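Local coordinates for protein botulinum neurotoxin type G (PDB 3MPP) that attaches the toxin to the surface of the host cell through its receptor-binding domain, so that its protease light chain can be delivered into the cytosol, at residues K77-I83 with A273-Q277. The protein carries 4 engineered substitutions. Residues are numbered along the deposited sequence; the frame is centred on the assembly and turned at random.
Sequences KYNNNDI and AINYQ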
ATOM      1  N   LYS A  77      -0.432  10.676   5.537  1.00 22.89           N
ATOM      2  CA  LYS A  77       0.576  10.997   6.538  1.00 20.48           C
ATOM      3  C   LYS A  77       0.145  12.238   7.317  1.00 24.07           C
ATOM      4  O   LYS A  77      -0.479  13.138   6.771  1.00 23.94           O
ATOM      5  CB  LYS A  77       1.909  11.299   5.847  1.00 21.89           C
ATOM      6  CG  LYS A  77       3.073  11.558   6.786  1.00 17.87           C
ATOM      7  CD  LYS A  77       4.331  11.948   5.964  1.00 26.37           C
ATOM      8  CE  LYS A  77       5.296  12.775   6.807  1.00 31.56           C
ATOM      9  NZ  LYS A  77       4.716  14.115   7.167  1.00 25.97           N
ATOM     10  N   TYR A  78       0.494  12.277   8.592  1.00 20.06           N
ATOM     11  CA  TYR A  78       0.333  13.472   9.408  1.00 24.97           C
ATOM     12  C   TYR A  78       0.995  14.686   8.751  1.00 28.51           C
ATOM     13  O   TYR A  78       1.951  14.555   7.980  1.00 23.92           O
ATOM     14  CB  TYR A  78       0.974  13.227  10.772  1.00 28.54           C
ATOM     15  CG  TYR A  78       2.345  12.569  10.676  1.00 26.46           C
ATOM     16  CD1 TYR A  78       3.493  13.320  10.418  1.00 24.18           C
ATOM     17  CD2 TYR A  78       2.487  11.194  10.846  1.00 25.09           C
ATOM     18  CE1 TYR A  78       4.755  12.702  10.353  1.00 23.01           C
ATOM     19  CE2 TYR A  78       3.731  10.580  10.757  1.00 25.66           C
ATOM     20  CZ  TYR A  78       4.850  11.333  10.508  1.00 19.65           C
ATOM     21  OH  TYR A  78       6.066  10.699  10.428  1.00 25.21           O
ATOM     22  N   ASN A  79       0.464  15.871   9.015  1.00 29.28           N
ATOM     23  CA  ASN A  79       1.178  17.088   8.657  0.55 30.59           C
ATOM     24  C   ASN A  79       2.163  17.406   9.782  1.00 31.47           C
ATOM     25  O   ASN A  79       1.781  17.514  10.953  1.00 30.24           O
ATOM     26  CB  ASN A  79       0.221  18.267   8.424  0.55 30.75           C
ATOM     27  CG  ASN A  79      -0.473  18.213   7.064  0.55 34.73           C
ATOM     28  OD1 ASN A  79       0.049  17.655   6.090  0.55 31.67           O
ATOM     29  ND2 ASN A  79      -1.653  18.815   6.993  0.55 29.83           N
ATOM     30  N   ASN A  80       3.443  17.533   9.433  1.00 29.31           N
ATOM     31  CA  ASN A  80       4.473  17.776  10.443  1.00 30.82           C
ATOM     32  C   ASN A  80       4.107  18.902  11.413  1.00 35.27           C
ATOM     33  O   ASN A  80       4.327  18.781  12.603  1.00 34.11           O
ATOM     34  CB  ASN A  80       5.819  18.110   9.811  1.00 27.18           C
ATOM     35  CG  ASN A  80       6.417  16.949   9.043  1.00 27.05           C
ATOM     36  OD1 ASN A  80       5.913  15.820   9.087  1.00 26.82           O
ATOM     37  ND2 ASN A  80       7.499  17.229   8.319  1.00 25.62           N
ATOM     38  N   ASN A  81       3.551  19.989  10.890  1.00 33.68           N
ATOM     39  CA  ASN A  81       3.260  21.176  11.695  0.52 40.40           C
ATOM     40  C   ASN A  81       1.884  21.166  12.370  1.00 38.81           C
ATOM     41  O   ASN A  81       1.493  22.138  13.015  1.00 38.25           O
ATOM     42  CB  ASN A  81       3.433  22.449  10.854  0.52 41.40           C
ATOM     43  CG  ASN A  81       2.406  22.566   9.733  0.52 51.02           C
ATOM     44  OD1 ASN A  81       1.283  22.075   9.845  0.52 53.27           O
ATOM     45  ND2 ASN A  81       2.786  23.234   8.651  0.52 49.67           N
ATOM     46  N   ASP A  82       1.150  20.071  12.217  1.00 31.20           N
ATOM     47  CA  ASP A  82      -0.178  19.965  12.806  1.00 37.71           C
ATOM     48  C   ASP A  82      -0.342  18.633  13.535  1.00 37.33           C
ATOM     49  O   ASP A  82      -1.385  17.984  13.446  1.00 34.52           O
ATOM     50  CB  ASP A  82      -1.238  20.110  11.717  1.00 37.30           C
ATOM     51  CG  ASP A  82      -2.617  20.413  12.275  1.00 39.15           C
ATOM     52  OD1 ASP A  82      -2.714  20.940  13.404  1.00 43.58           O
ATOM     53  OD2 ASP A  82      -3.609  20.130  11.571  1.00 35.16           O
ATOM     54  N   ILE A  83       0.686  18.240  14.277  1.00 37.67           N
ATOM     55  CA  ILE A  83       0.711  16.918  14.889  1.00 30.55           C
ATOM     56  C   ILE A  83      -0.259  16.733  16.067  1.00 36.33           C
ATOM     57  O   ILE A  83      -0.810  15.639  16.251  1.00 34.06           O
ATOM     58  CB  ILE A  83       2.157  16.481  15.261  1.00 43.16           C
ATOM     59  CG1 ILE A  83       2.224  14.960  15.401  1.00 43.53           C
ATOM     60  CG2 ILE A  83       2.651  17.185  16.505  1.00 48.42           C
ATOM     61  CD1 ILE A  83       2.012  14.251  14.074  1.00 40.77           C
ATOM     62  N   ALA A 273       7.254  14.425  18.256  1.00 50.56           N
ATOM     63  CA  ALA A 273       6.241  13.387  18.172  1.00 44.05           C
ATOM     64  C   ALA A 273       6.505  12.364  17.084  1.00 38.69           C
ATOM     65  O   ALA A 273       6.012  11.244  17.165  1.00 43.56           O
ATOM     66  CB  ALA A 273       4.869  14.012  17.966  1.00 45.72           C
ATOM     67  N   ILE A 274       7.262  12.740  16.059  1.00 32.61           N
ATOM     68  CA  ILE A 274       7.363  11.874  14.887  1.00 26.62           C
ATOM     69  C   ILE A 274       8.769  11.790  14.291  1.00 31.96           C
ATOM     70  O   ILE A 274       9.647  12.601  14.587  1.00 36.64           O
ATOM     71  CB  ILE A 274       6.352  12.294  13.785  1.00 34.14           C
ATOM     72  CG1 ILE A 274       6.598  13.737  13.344  1.00 37.65           C
ATOM     73  CG2 ILE A 274       4.921  12.141  14.267  1.00 38.59           C
ATOM     74  CD1 ILE A 274       7.549  13.850  12.167  1.00 39.27           C
ATOM     75  N   ASN A 275       8.958  10.791  13.444  1.00 30.99           N
ATOM     76  CA  ASN A 275      10.203  10.622  12.696  1.00 27.59           C
ATOM     77  C   ASN A 275       9.937   9.785  11.471  1.00 23.23           C
ATOM     78  O   ASN A 275       9.207   8.787  11.543  1.00 29.71           O
ATOM     79  CB  ASN A 275      11.261   9.916  13.548  1.00 29.24           C
ATOM     80  CG  ASN A 275      12.424   9.413  12.713  1.00 35.33           C
ATOM     81  OD1 ASN A 275      13.267  10.194  12.273  1.00 32.61           O
ATOM     82  ND2 ASN A 275      12.457   8.106  12.465  1.00 35.81           N
ATOM     83  N   TYR A 276      10.519  10.190  10.345  1.00 29.72           N
ATOM     84  CA  TYR A 276      10.432   9.424   9.106  1.00 27.85           C
ATOM     85  C   TYR A 276      11.615   9.727   8.210  1.00 25.73           C
ATOM     86  O   TYR A 276      12.166  10.825   8.254  1.00 25.17           O
ATOM     87  CB  TYR A 276       9.143   9.752   8.328  1.00 22.28           C
ATOM     88  CG  TYR A 276       9.038  11.182   7.843  1.00 19.79           C
ATOM     89  CD1 TYR A 276       9.486  11.549   6.580  1.00 23.56           C
ATOM     90  CD2 TYR A 276       8.454  12.171   8.648  1.00 21.58           C
ATOM     91  CE1 TYR A 276       9.379  12.871   6.126  1.00 21.22           C
ATOM     92  CE2 TYR A 276       8.343  13.488   8.205  1.00 26.91           C
ATOM     93  CZ  TYR A 276       8.807  13.830   6.947  1.00 27.88           C
ATOM     94  OH  TYR A 276       8.696  15.132   6.517  1.00 29.11           O
ATOM     95  N   GLN A 277      11.976   8.765   7.366  1.00 25.30           N
ATOM     96  CA  GLN A 277      12.949   9.029   6.316  1.00 23.41           C
ATOM     97  C   GLN A 277      12.254   9.454   5.038  1.00 23.07           C
ATOM     98  O   GLN A 277      11.167   8.967   4.731  1.00 19.35           O
ATOM     99  CB  GLN A 277      13.841   7.807   6.082  1.00 22.91           C
ATOM    100  CG  GLN A 277      14.903   7.665   7.189  1.00 25.88           C
ATOM    101  CD  GLN A 277      15.762   6.440   6.998  1.00 34.23           C
ATOM    102  OE1 GLN A 277      15.364   5.489   6.319  1.00 26.17           O
ATOM    103  NE2 GLN A 277      16.940   6.446   7.607  1.00 33.28           N
TER
HETATM  104  O   HOH W   1       6.341  16.075   5.502  1.00 31.37           O
HETATM  105  O   HOH W   2       6.580   8.010  10.518  1.00 28.28           O
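I274 lays its CG2 methyl over the middle of the Y78 ring, 3.9 Å from the centroid, while its CD1 touches Y78 CE1 at 3.5 Å. A beta-branched side chain suits this place because it offers several methyl and methylene groups to one flat aromatic. The other face of Y78 is covered by K77 CG, which leaves the ring sandwiched between aliphatic carbons. K77 also serves Y276: its CE sits over that ring toward the rim, 3.4 Å from Y276 CE2, a CH-pi contact. Y78 OH comes 3.3 Å from Y276 CD2, and N80 ND2 lies 3.0 Å from Y276 OH. Beyond I274, nearer the start of helix 83-88, I83 adds a small apolar patch, its CG1 3.8 Å from A273 CB and its CD1 against I274 CG2.

These residues join the two halves of the receptor-binding domain: 77-83 belongs to the lectin-like N-terminal subdomain, whereas 273-277 includes an outer strand of a small three-stranded antiparallel sheet (250-255, 260-270, 275-277) within the C-terminal subdomain, whose family fold is the beta-trefoil.

Tyrosine suits both positions, pairing an apolar ring with a hydroxyl that reaches water. One water bonds to Y276 OH and accepts from K77 NZ; another links Y78 OH to N275 O, donating to the latter at 2.9 Å. Lysine combines an aliphatic chain for both rings with an NZ that has two further partners: a bend at chi4 (-66°) turns it back to Y78 O and, at 2.8 Å, to N80 OD1, from above the carbonyl plane. This bond holds the N80 carboxamide, whose ND2 lies in plane at the Y276 ring edge, amide and ring planes 39° apart. Farther out, N271 OD1 accepts from the backbone N of A273 and I274.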